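Local coordinates for protein nucleoside-diphosphate-sugar pyrophosphorylase (Vibrio cholerae, PDB 4EVW) that probably transfers a nucleotidyl group to a sugar phosphate, forming an activated nucleoside-diphosphate sugar, at residues V3-G8 with I109-I114; A41-S46 with P119-P124; P48-V53 with L93-L98; G173-N178 with P207-L212. The protein carries 1 engineered substitution. One frame throughout, in Å; residues are numbered along the deposited sequence.

Contact 1: V3-G8 with I109-I114; sequences VIPMAG and ITVFNI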
# COMPACT_ATOMS: atom_id res chain seq x y z
N VAL A 3 -1.70 -5.33 -4.70
CA VAL A 3 -1.74 -4.11 -5.49
C VAL A 3 -0.67 -3.14 -5.00
O VAL A 3 -0.62 -2.80 -3.82
CB VAL A 3 -3.12 -3.43 -5.37
CG1 VAL A 3 -3.15 -2.14 -6.19
CG2 VAL A 3 -4.21 -4.40 -5.83
N ILE A 4 0.18 -2.69 -5.91
CA ILE A 4 1.22 -1.76 -5.52
C ILE A 4 1.10 -0.44 -6.26
O ILE A 4 1.44 -0.35 -7.44
CB ILE A 4 2.64 -2.30 -5.81
CG1 ILE A 4 2.74 -3.78 -5.42
CG2 ILE A 4 3.66 -1.48 -5.00
CD1 ILE A 4 2.90 -4.03 -3.94
N PRO A 5 0.56 0.55 -5.60
CA PRO A 5 0.46 1.87 -6.20
C PRO A 5 1.84 2.52 -6.22
O PRO A 5 2.45 2.63 -5.21
CB PRO A 5 -0.48 2.59 -5.26
CG PRO A 5 -0.39 1.86 -3.99
CD PRO A 5 0.11 0.52 -4.22
N MSE A 6 2.34 2.89 -7.37
CA MSE A 6 3.65 3.48 -7.44
C MSE A 6 3.70 4.52 -8.52
O MSE A 6 4.60 4.54 -9.26
CB MSE A 6 4.72 2.43 -7.66
CG MSE A 6 4.33 1.30 -8.55
SE MSE A 6 5.71 -0.07 -8.91
CE MSE A 6 7.13 0.99 -9.57
N ALA A 7 2.71 5.39 -8.54
CA ALA A 7 2.56 6.39 -9.54
C ALA A 7 2.98 7.74 -9.03
O ALA A 7 2.98 8.68 -9.74
CB ALA A 7 1.17 6.44 -10.01
N GLY A 8 3.34 7.81 -7.78
CA GLY A 8 3.76 9.07 -7.19
C GLY A 8 5.01 9.67 -7.80
O GLY A 8 5.41 9.34 -8.91
N ILE A 109 -8.06 -7.48 -2.20
CA ILE A 109 -6.93 -6.70 -2.64
C ILE A 109 -6.11 -6.33 -1.42
O ILE A 109 -6.64 -5.97 -0.37
CB ILE A 109 -7.29 -5.42 -3.44
CG1 ILE A 109 -8.19 -4.51 -2.62
CG2 ILE A 109 -7.93 -5.80 -4.77
CD1 ILE A 109 -8.35 -3.16 -3.28
N THR A 110 -4.81 -6.46 -1.58
CA THR A 110 -3.86 -6.17 -0.52
C THR A 110 -2.99 -5.05 -1.05
O THR A 110 -2.14 -5.27 -1.91
CB THR A 110 -3.01 -7.40 -0.23
OG1 THR A 110 -3.87 -8.46 0.21
CG2 THR A 110 -1.98 -7.11 0.85
N VAL A 111 -3.22 -3.84 -0.56
CA VAL A 111 -2.46 -2.69 -1.03
C VAL A 111 -1.18 -2.56 -0.22
O VAL A 111 -1.19 -2.64 1.00
CB VAL A 111 -3.27 -1.39 -0.89
CG1 VAL A 111 -2.48 -0.21 -1.47
CG2 VAL A 111 -4.60 -1.54 -1.60
N PHE A 112 -0.07 -2.35 -0.92
CA PHE A 112 1.22 -2.23 -0.27
C PHE A 112 2.00 -1.16 -1.00
O PHE A 112 1.67 -0.82 -2.14
CB PHE A 112 1.94 -3.57 -0.36
CG PHE A 112 3.18 -3.65 0.47
CD1 PHE A 112 3.11 -3.53 1.86
CD2 PHE A 112 4.41 -3.86 -0.13
CE1 PHE A 112 4.27 -3.63 2.63
CE2 PHE A 112 5.57 -3.95 0.64
CZ PHE A 112 5.50 -3.84 2.02
N ASN A 113 3.03 -0.61 -0.38
CA ASN A 113 3.79 0.42 -1.09
C ASN A 113 5.23 0.01 -1.30
O ASN A 113 5.81 -0.76 -0.53
CB ASN A 113 3.68 1.76 -0.36
CG ASN A 113 4.36 1.75 0.97
OD1 ASN A 113 5.55 2.00 1.07
ND2 ASN A 113 3.60 1.46 2.02
N ILE A 114 5.81 0.55 -2.36
CA ILE A 114 7.16 0.23 -2.74
C ILE A 114 8.24 0.82 -1.81
O ILE A 114 9.42 0.51 -1.95
CB ILE A 114 7.38 0.67 -4.22
CG1 ILE A 114 8.25 -0.36 -4.94
CG2 ILE A 114 7.96 2.07 -4.29
CD1 ILE A 114 7.61 -1.74 -5.01
O HOH W 1 4.52 2.82 -3.58
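Val3 and Val111 pair as parallel sheet neighbours, with their side chains on the same face. The backbone of Val3 is held twice: Val3 N donates to Thr110 O (2.8 Å) from above that carbonyl's plane, and Val3 O accepts from Phe112 N (3.0 Å). On the valine face, Val3 CG2 slants across Ile109, 4.0 Å from Ile109 CB. Val111 keeps CG1 anti to its backbone N (chi1 -176°), which sets this methyl 3.8 Å from Pro5 CD, the two side chains meeting at about a right angle; Thr90 and Val91 of helix 87-100 cover this side. On the other face Ile4 lies beside Phe112 and points the same way; Ile4 CD1 sits at the edge of the Phe112 ring, near its plane, 3.7 Å from Phe112 CB. The CG2 branch of Ile4 turns instead to Ile114 CD1, 4.0 Å off. Farther on, one water bridges the two segments, donating to Pro5 O (2.6 Å) and accepting from Ile114 N (2.9 Å). Pro5 has no N-H to give, so the direct backbone ladder cannot run on through its nitrogen: a parallel pairing with buried apolar side chains gives way to a water link where the strands lead into loops.

Contact 2: A41-S46 with P119-P124; sequences AAYFAS and PNFVFP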
# COMPACT_ATOMS: atom_id res chain seq x y z
N ALA A 41 7.43 -12.96 -1.88
CA ALA A 41 7.96 -14.09 -2.64
C ALA A 41 7.17 -15.39 -2.48
O ALA A 41 7.10 -16.18 -3.41
CB ALA A 41 9.42 -14.32 -2.25
N ALA A 42 6.57 -15.61 -1.32
CA ALA A 42 5.80 -16.83 -1.10
C ALA A 42 4.55 -16.89 -1.97
O ALA A 42 3.96 -17.95 -2.14
CB ALA A 42 5.41 -16.94 0.37
N TYR A 43 4.18 -15.75 -2.55
CA TYR A 43 2.97 -15.68 -3.37
C TYR A 43 3.19 -15.46 -4.86
O TYR A 43 2.23 -15.31 -5.63
CB TYR A 43 2.09 -14.57 -2.81
CG TYR A 43 1.70 -14.86 -1.38
CD1 TYR A 43 0.70 -15.80 -1.09
CD2 TYR A 43 2.37 -14.27 -0.31
CE1 TYR A 43 0.39 -16.14 0.23
CE2 TYR A 43 2.07 -14.61 1.01
CZ TYR A 43 1.07 -15.54 1.27
OH TYR A 43 0.77 -15.87 2.57
N PHE A 44 4.45 -15.47 -5.29
CA PHE A 44 4.78 -15.26 -6.70
C PHE A 44 4.14 -16.27 -7.65
O PHE A 44 3.81 -15.93 -8.78
CB PHE A 44 6.30 -15.29 -6.90
CG PHE A 44 7.01 -14.07 -6.38
CD1 PHE A 44 6.30 -12.98 -5.89
CD2 PHE A 44 8.40 -13.99 -6.43
CE1 PHE A 44 6.95 -11.83 -5.45
CE2 PHE A 44 9.07 -12.85 -5.99
CZ PHE A 44 8.34 -11.77 -5.50
N ALA A 45 3.99 -17.51 -7.20
CA ALA A 45 3.44 -18.55 -8.06
C ALA A 45 1.91 -18.65 -8.07
O ALA A 45 1.33 -19.15 -9.03
CB ALA A 45 4.02 -19.90 -7.64
N SER A 46 1.28 -18.13 -7.03
CA SER A 46 -0.17 -18.27 -6.86
C SER A 46 -1.07 -17.05 -6.89
O SER A 46 -2.27 -17.17 -7.16
CB SER A 46 -0.41 -18.93 -5.51
OG SER A 46 0.00 -18.05 -4.46
N PRO A 119 10.00 -8.53 4.91
CA PRO A 119 10.57 -9.85 4.61
C PRO A 119 9.72 -11.05 5.05
O PRO A 119 9.14 -11.05 6.14
CB PRO A 119 11.91 -9.84 5.36
CG PRO A 119 12.22 -8.39 5.56
CD PRO A 119 10.88 -7.77 5.82
N ASN A 120 9.65 -12.06 4.19
CA ASN A 120 8.93 -13.29 4.48
C ASN A 120 7.46 -13.08 4.86
O ASN A 120 6.95 -13.75 5.77
CB ASN A 120 9.65 -14.05 5.60
CG ASN A 120 11.15 -14.18 5.34
OD1 ASN A 120 11.57 -14.51 4.23
ND2 ASN A 120 11.95 -13.94 6.37
N PHE A 121 6.79 -12.17 4.19
CA PHE A 121 5.39 -11.92 4.49
C PHE A 121 4.52 -13.15 4.24
O PHE A 121 4.70 -13.85 3.25
CB PHE A 121 4.85 -10.76 3.64
CG PHE A 121 3.37 -10.51 3.81
CD1 PHE A 121 2.44 -11.14 2.98
CD2 PHE A 121 2.90 -9.67 4.81
CE1 PHE A 121 1.07 -10.94 3.15
CE2 PHE A 121 1.54 -9.46 4.99
CZ PHE A 121 0.62 -10.09 4.16
N VAL A 122 3.60 -13.41 5.16
CA VAL A 122 2.62 -14.49 5.04
C VAL A 122 1.34 -13.89 5.60
O VAL A 122 1.37 -13.25 6.65
CB VAL A 122 2.99 -15.74 5.88
CG1 VAL A 122 1.86 -16.76 5.79
CG2 VAL A 122 4.29 -16.37 5.36
N PHE A 123 0.22 -14.06 4.89
CA PHE A 123 -1.04 -13.49 5.36
C PHE A 123 -1.39 -14.04 6.74
O PHE A 123 -1.19 -15.23 7.00
CB PHE A 123 -2.18 -13.82 4.39
CG PHE A 123 -2.16 -13.00 3.13
CD1 PHE A 123 -2.58 -11.67 3.14
CD2 PHE A 123 -1.69 -13.54 1.94
CE1 PHE A 123 -2.53 -10.90 1.98
CE2 PHE A 123 -1.64 -12.78 0.77
CZ PHE A 123 -2.06 -11.45 0.80
N PRO A 124 -1.89 -13.18 7.64
CA PRO A 124 -2.25 -13.63 8.98
C PRO A 124 -3.62 -14.30 8.97
O PRO A 124 -4.41 -14.11 8.05
CB PRO A 124 -2.23 -12.34 9.79
CG PRO A 124 -2.73 -11.33 8.80
CD PRO A 124 -2.02 -11.72 7.51
O HOH W 2 6.58 -13.81 1.11
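Tyr43 reaches across to Phe123, and nearly all the tight packing here is gathered round its ring. Tyr43 OH accepts a nearly straight bond from Phe123 N (3.0 Å, 163° at the hydrogen). The Phe123 ring turns its edge to the Tyr43 face in a T-shaped (edge-to-face) pair, centroids 5.0 Å apart and planes at 66°. Its CD2 lies 3.5 Å from Tyr43 CZ, while CE2 sits over the face toward the rim. Along the edge of the tyrosine ring, near its plane, lie Phe121 O and Val122 CA; Tyr43 CE2 also reaches Phe121 CD1 at 4.0 Å. The buried Phe121 ring continues this aromatic layer inward to Phe40 and Tyr133.

The other side is looser and open to solvent. Ala42 and Val122 are both exposed; Val122 adds its CG1, 3.5 Å from Tyr43 OH, and Ala42 is joined to the opposite loop through a water that accepts from Ala42 N (3.0 Å) and donates to Phe121 O (2.8 Å). No regular helix or strand takes part: this is a surface loop-to-loop junction, pinned by a T-shaped aromatic pair, between the chain entering strand 49-54 and the chain leading to strand 132-138.

Contact 3: P48-V53 with L93-L98; sequences PFLFIV and LGLEEL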
# COMPACT_ATOMS: atom_id res chain seq x y z
N PRO A 48 -2.11 -13.02 -8.04
CA PRO A 48 -1.87 -11.99 -9.05
C PRO A 48 -1.36 -10.70 -8.41
O PRO A 48 -1.68 -10.40 -7.25
CB PRO A 48 -3.25 -11.81 -9.70
CG PRO A 48 -4.19 -12.14 -8.58
CD PRO A 48 -3.54 -13.33 -7.92
N PHE A 49 -0.54 -9.96 -9.15
CA PHE A 49 0.00 -8.69 -8.70
C PHE A 49 -0.43 -7.61 -9.68
O PHE A 49 -0.43 -7.83 -10.89
CB PHE A 49 1.54 -8.69 -8.69
CG PHE A 49 2.15 -9.45 -7.56
CD1 PHE A 49 2.04 -10.84 -7.50
CD2 PHE A 49 2.84 -8.79 -6.55
CE1 PHE A 49 2.60 -11.55 -6.46
CE2 PHE A 49 3.41 -9.50 -5.49
CZ PHE A 49 3.29 -10.88 -5.45
N LEU A 50 -0.81 -6.45 -9.16
CA LEU A 50 -1.19 -5.33 -10.01
C LEU A 50 -0.24 -4.19 -9.67
O LEU A 50 -0.23 -3.69 -8.54
CB LEU A 50 -2.63 -4.89 -9.75
CG LEU A 50 -3.05 -3.57 -10.41
CD1 LEU A 50 -2.96 -3.67 -11.93
CD2 LEU A 50 -4.47 -3.24 -9.99
N PHE A 51 0.57 -3.79 -10.65
CA PHE A 51 1.51 -2.69 -10.46
C PHE A 51 0.89 -1.48 -11.14
O PHE A 51 0.59 -1.52 -12.33
CB PHE A 51 2.86 -3.04 -11.08
CG PHE A 51 3.50 -4.27 -10.48
CD1 PHE A 51 4.11 -4.20 -9.23
CD2 PHE A 51 3.47 -5.48 -11.15
CE1 PHE A 51 4.69 -5.34 -8.65
CE2 PHE A 51 4.05 -6.63 -10.58
CZ PHE A 51 4.66 -6.55 -9.33
N ILE A 52 0.70 -0.40 -10.38
CA ILE A 52 0.10 0.80 -10.94
C ILE A 52 1.20 1.84 -11.03
O ILE A 52 1.67 2.37 -10.02
CB ILE A 52 -1.05 1.32 -10.07
CG1 ILE A 52 -2.02 0.16 -9.78
CG2 ILE A 52 -1.79 2.43 -10.80
CD1 ILE A 52 -3.08 0.49 -8.74
N VAL A 53 1.61 2.12 -12.26
CA VAL A 53 2.70 3.04 -12.50
C VAL A 53 2.29 4.24 -13.31
O VAL A 53 1.17 4.34 -13.82
CB VAL A 53 3.82 2.36 -13.28
CG1 VAL A 53 4.24 1.09 -12.58
CG2 VAL A 53 3.33 2.03 -14.69
N LEU A 93 -7.88 4.14 -9.79
CA LEU A 93 -7.64 4.29 -11.22
C LEU A 93 -6.97 3.04 -11.80
O LEU A 93 -7.21 2.66 -12.95
CB LEU A 93 -6.78 5.53 -11.49
CG LEU A 93 -7.47 6.86 -11.20
CD1 LEU A 93 -6.53 8.02 -11.53
CD2 LEU A 93 -8.75 6.97 -12.03
N GLY A 94 -6.13 2.39 -10.99
CA GLY A 94 -5.47 1.17 -11.43
C GLY A 94 -6.45 0.03 -11.60
O GLY A 94 -6.36 -0.75 -12.56
N LEU A 95 -7.41 -0.09 -10.68
CA LEU A 95 -8.41 -1.14 -10.77
C LEU A 95 -9.33 -0.87 -11.95
O LEU A 95 -9.80 -1.80 -12.61
CB LEU A 95 -9.23 -1.21 -9.48
CG LEU A 95 -8.44 -1.74 -8.28
CD1 LEU A 95 -9.26 -1.54 -7.02
CD2 LEU A 95 -8.10 -3.22 -8.49
N GLU A 96 -9.58 0.40 -12.23
CA GLU A 96 -10.42 0.73 -13.37
C GLU A 96 -9.68 0.37 -14.66
O GLU A 96 -10.28 -0.14 -15.61
CB GLU A 96 -10.81 2.21 -13.32
CG GLU A 96 -11.88 2.49 -12.26
CD GLU A 96 -12.21 3.97 -12.09
OE1 GLU A 96 -11.54 4.81 -12.72
OE2 GLU A 96 -13.14 4.28 -11.31
N GLU A 97 -8.38 0.63 -14.70
CA GLU A 97 -7.57 0.30 -15.88
C GLU A 97 -7.51 -1.22 -16.06
O GLU A 97 -7.54 -1.72 -17.18
CB GLU A 97 -6.16 0.88 -15.73
CG GLU A 97 -5.12 0.34 -16.72
CD GLU A 97 -5.51 0.54 -18.18
OE1 GLU A 97 -6.32 1.44 -18.49
OE2 GLU A 97 -4.97 -0.21 -19.03
N LEU A 98 -7.42 -1.95 -14.95
CA LEU A 98 -7.38 -3.40 -15.03
C LEU A 98 -8.67 -3.90 -15.70
O LEU A 98 -8.62 -4.77 -16.58
CB LEU A 98 -7.27 -4.01 -13.63
CG LEU A 98 -7.16 -5.53 -13.57
CD1 LEU A 98 -5.91 -5.98 -14.34
CD2 LEU A 98 -7.09 -5.99 -12.13
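Ile52 and Gly94 mark where helix 87-100 comes down on strand 49-54, with 5.6 Å between Ile52 CA and Gly94 CA, although the segment axes stay 8.9 Å apart and run at a steep angle of 116°.

The first kind of contact is side chain against helix backbone. The Ile52 side chain, extended at chi2 (170°), carries CD1 to 3.7 Å from Gly94 CA. CG1 and CG2 of Ile52 also lie near the same alpha carbon, so the isoleucine straddles a bare patch of helix. A beta carbon at Gly94 would run into Ile52 CD1, so the close approach relies on the bare alpha carbon. Two residues earlier on the strand, Leu50 sets CD2 4.0 Å from Gly94 O, an oxygen whose hydrogen bond is made inside the helix, from Leu98 N (2.9 Å).

The second kind is methyl against methyl. Leu50 carries CG anti to its backbone N (chi1 170°), and its CD2 is the one branch that touches. It meets Leu95 CD2 at 3.9 Å, the two side chains slanting across one another, and Leu98 CD2 more loosely at 4.4 Å. Leu98 goes on to pack against Tyr76 and Val103, while Ile52 also rests on Val3 and Leu80.

All five touching residues are buried and carbon does the touching, apart from one carbonyl already satisfied by its helix. Between these segments, helix and the parallel part of the mixed sheet are joined by van der Waals packing, consistent with a hydrophobic alpha/beta interface in which shape rather than polar bonding fixes how closely the two layers sit.

Contact 4: G173-N178 with P207-L212; sequences GLYHFN and PLYNEL. Engineered in segment 207-212: Glu211 (natural residue Leu).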
# COMPACT_ATOMS: atom_id res chain seq x y z
N GLY A 173 1.68 0.30 6.14
CA GLY A 173 1.44 0.63 4.75
C GLY A 173 0.79 -0.53 4.02
O GLY A 173 0.58 -0.47 2.80
N LEU A 174 0.49 -1.61 4.74
CA LEU A 174 -0.17 -2.75 4.13
C LEU A 174 -1.63 -2.68 4.56
O LEU A 174 -1.95 -2.76 5.74
CB LEU A 174 0.46 -4.07 4.59
CG LEU A 174 -0.10 -5.28 3.83
CD1 LEU A 174 1.01 -6.26 3.51
CD2 LEU A 174 -1.22 -5.92 4.64
N TYR A 175 -2.51 -2.51 3.57
CA TYR A 175 -3.94 -2.40 3.80
C TYR A 175 -4.66 -3.49 3.03
O TYR A 175 -4.65 -3.51 1.80
CB TYR A 175 -4.45 -1.04 3.30
CG TYR A 175 -3.70 0.13 3.88
CD1 TYR A 175 -2.74 0.81 3.13
CD2 TYR A 175 -3.94 0.55 5.18
CE1 TYR A 175 -2.05 1.90 3.66
CE2 TYR A 175 -3.25 1.63 5.73
CZ TYR A 175 -2.32 2.30 4.96
OH TYR A 175 -1.65 3.37 5.50
N HIS A 176 -5.31 -4.39 3.76
CA HIS A 176 -6.01 -5.49 3.13
C HIS A 176 -7.53 -5.30 3.15
O HIS A 176 -8.09 -4.83 4.13
CB HIS A 176 -5.66 -6.80 3.84
CG HIS A 176 -6.29 -8.02 3.23
ND1 HIS A 176 -5.81 -8.60 2.08
CD2 HIS A 176 -7.36 -8.75 3.61
CE1 HIS A 176 -6.56 -9.65 1.78
NE2 HIS A 176 -7.51 -9.76 2.69
N PHE A 177 -8.16 -5.66 2.03
CA PHE A 177 -9.62 -5.60 1.89
C PHE A 177 -10.05 -6.95 1.34
O PHE A 177 -9.53 -7.41 0.32
CB PHE A 177 -10.04 -4.50 0.91
CG PHE A 177 -9.60 -3.12 1.32
CD1 PHE A 177 -8.29 -2.71 1.09
CD2 PHE A 177 -10.48 -2.25 1.94
CE1 PHE A 177 -7.86 -1.44 1.48
CE2 PHE A 177 -10.06 -0.97 2.33
CZ PHE A 177 -8.75 -0.57 2.10
N ASN A 178 -11.01 -7.60 2.01
CA ASN A 178 -11.47 -8.91 1.56
C ASN A 178 -12.17 -8.87 0.20
O ASN A 178 -12.14 -9.85 -0.54
CB ASN A 178 -12.41 -9.52 2.61
CG ASN A 178 -12.73 -10.97 2.33
OD1 ASN A 178 -11.83 -11.78 2.10
ND2 ASN A 178 -14.01 -11.31 2.34
N PRO A 207 -7.79 6.26 5.78
CA PRO A 207 -9.10 6.87 6.07
C PRO A 207 -10.29 6.10 5.49
O PRO A 207 -11.40 6.17 6.01
CB PRO A 207 -8.98 8.26 5.46
CG PRO A 207 -7.53 8.57 5.61
CD PRO A 207 -6.86 7.26 5.24
N LEU A 208 -10.05 5.36 4.40
CA LEU A 208 -11.13 4.61 3.77
C LEU A 208 -11.78 3.60 4.70
O LEU A 208 -12.96 3.31 4.57
CB LEU A 208 -10.62 3.89 2.50
CG LEU A 208 -10.11 4.81 1.39
CD1 LEU A 208 -9.86 4.01 0.11
CD2 LEU A 208 -11.12 5.91 1.14
N TYR A 209 -11.01 3.07 5.64
CA TYR A 209 -11.58 2.09 6.56
C TYR A 209 -12.71 2.67 7.42
O TYR A 209 -13.59 1.94 7.85
CB TYR A 209 -10.48 1.50 7.43
CG TYR A 209 -9.62 0.49 6.69
CD1 TYR A 209 -10.06 -0.82 6.50
CD2 TYR A 209 -8.38 0.86 6.18
CE1 TYR A 209 -9.27 -1.75 5.83
CE2 TYR A 209 -7.58 -0.07 5.50
CZ TYR A 209 -8.03 -1.36 5.33
OH TYR A 209 -7.22 -2.27 4.70
N ASN A 210 -12.69 3.98 7.66
CA ASN A 210 -13.75 4.57 8.46
C ASN A 210 -15.10 4.42 7.77
O ASN A 210 -16.12 4.26 8.44
CB ASN A 210 -13.46 6.05 8.75
CG ASN A 210 -12.29 6.22 9.70
OD1 ASN A 210 -12.21 5.53 10.71
ND2 ASN A 210 -11.38 7.13 9.37
N GLU A 211 -15.10 4.46 6.44
CA GLU A 211 -16.35 4.30 5.69
C GLU A 211 -16.85 2.87 5.87
O GLU A 211 -18.05 2.62 6.04
CB GLU A 211 -16.12 4.59 4.20
CG GLU A 211 -15.59 5.99 3.87
CD GLU A 211 -16.61 7.09 4.11
OE1 GLU A 211 -17.81 6.77 4.31
OE2 GLU A 211 -16.23 8.28 4.09
N LEU A 212 -15.92 1.91 5.85
CA LEU A 212 -16.29 0.50 6.02
C LEU A 212 -16.74 0.19 7.44
O LEU A 212 -17.70 -0.55 7.66
CB LEU A 212 -15.10 -0.39 5.63
CG LEU A 212 -14.62 -0.27 4.18
CD1 LEU A 212 -13.56 -1.32 3.89
CD2 LEU A 212 -15.80 -0.46 3.23
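Tyr209 extends from helix 208-214 to Phe177 and on to the backbone of strand 174-177. Its CB does not point straight at the strand; CG, anti to the carbonyl carbon (chi1 -76°), starts the ring toward it. CD1 makes a first, light touch on Phe177 CE2 at 4.2 Å. Farther out the ring carbons divide their neighbours: CE1 of Tyr209 lies 3.7 Å from His176 O, close to the tyrosine plane, while CE2 meets Tyr175 CD2, also at 3.7 Å. At CZ the tyrosine is pressed on Phe177 CZ, 3.4 Å away. The two aromatic side chains approach tip to tip, their planes 11° from parallel but slid apart, so the rings barely overlap even with centroids 4.5 Å apart.

The hydroxyl finishes the reach. Tyr209 OH donates to His176 O (2.8 Å) from above the carbonyl plane, 54° out of it. Tyr209 OH also sits over the rim of the Phe177 face and 3.3 Å from Tyr175 CB. A buried hydroxyl thus finds its acceptor in the sheet backbone. Leu212, one helical turn later, closes off the Phe177 ring by setting CD1 at its edge, 3.8 Å from Phe177 CD2. Tyr183 of helix 180-191 meets the same phenylalanine ring edge-to-face.

His176 points its own side chain the other way, where ND1 bonds Thr110 OG1. This is helix-on-sheet packing of an alpha/beta fold: a helix beside the central mixed sheet, fastened by an aromatic cluster and one tyrosine-to-carbonyl bond.

Contacts 1, 3 and 4 share one mixed sheet. Contacts 1 and 3, centres about 9 Å apart, join through probable hydrogen bonds Ile4 N to Leu50 O and Met6 N to Ile52 O; contact 4, its centre about 13 Å from that of contact 1, adds a probable bond from Val111 N to Tyr175 O. Contact 2 lies at the periphery, its centre about 15 Å from that of contact 1, yet Phe121 packs on Leu174 and Phe123 on Thr110. The bound magnesium is about 11 Å from the Leu212 side chain of contact 4. The loop after strand 2-5 begins in contact 1; in related nucleotidyltransferases it lies at the nucleotide-binding site and probably does so here.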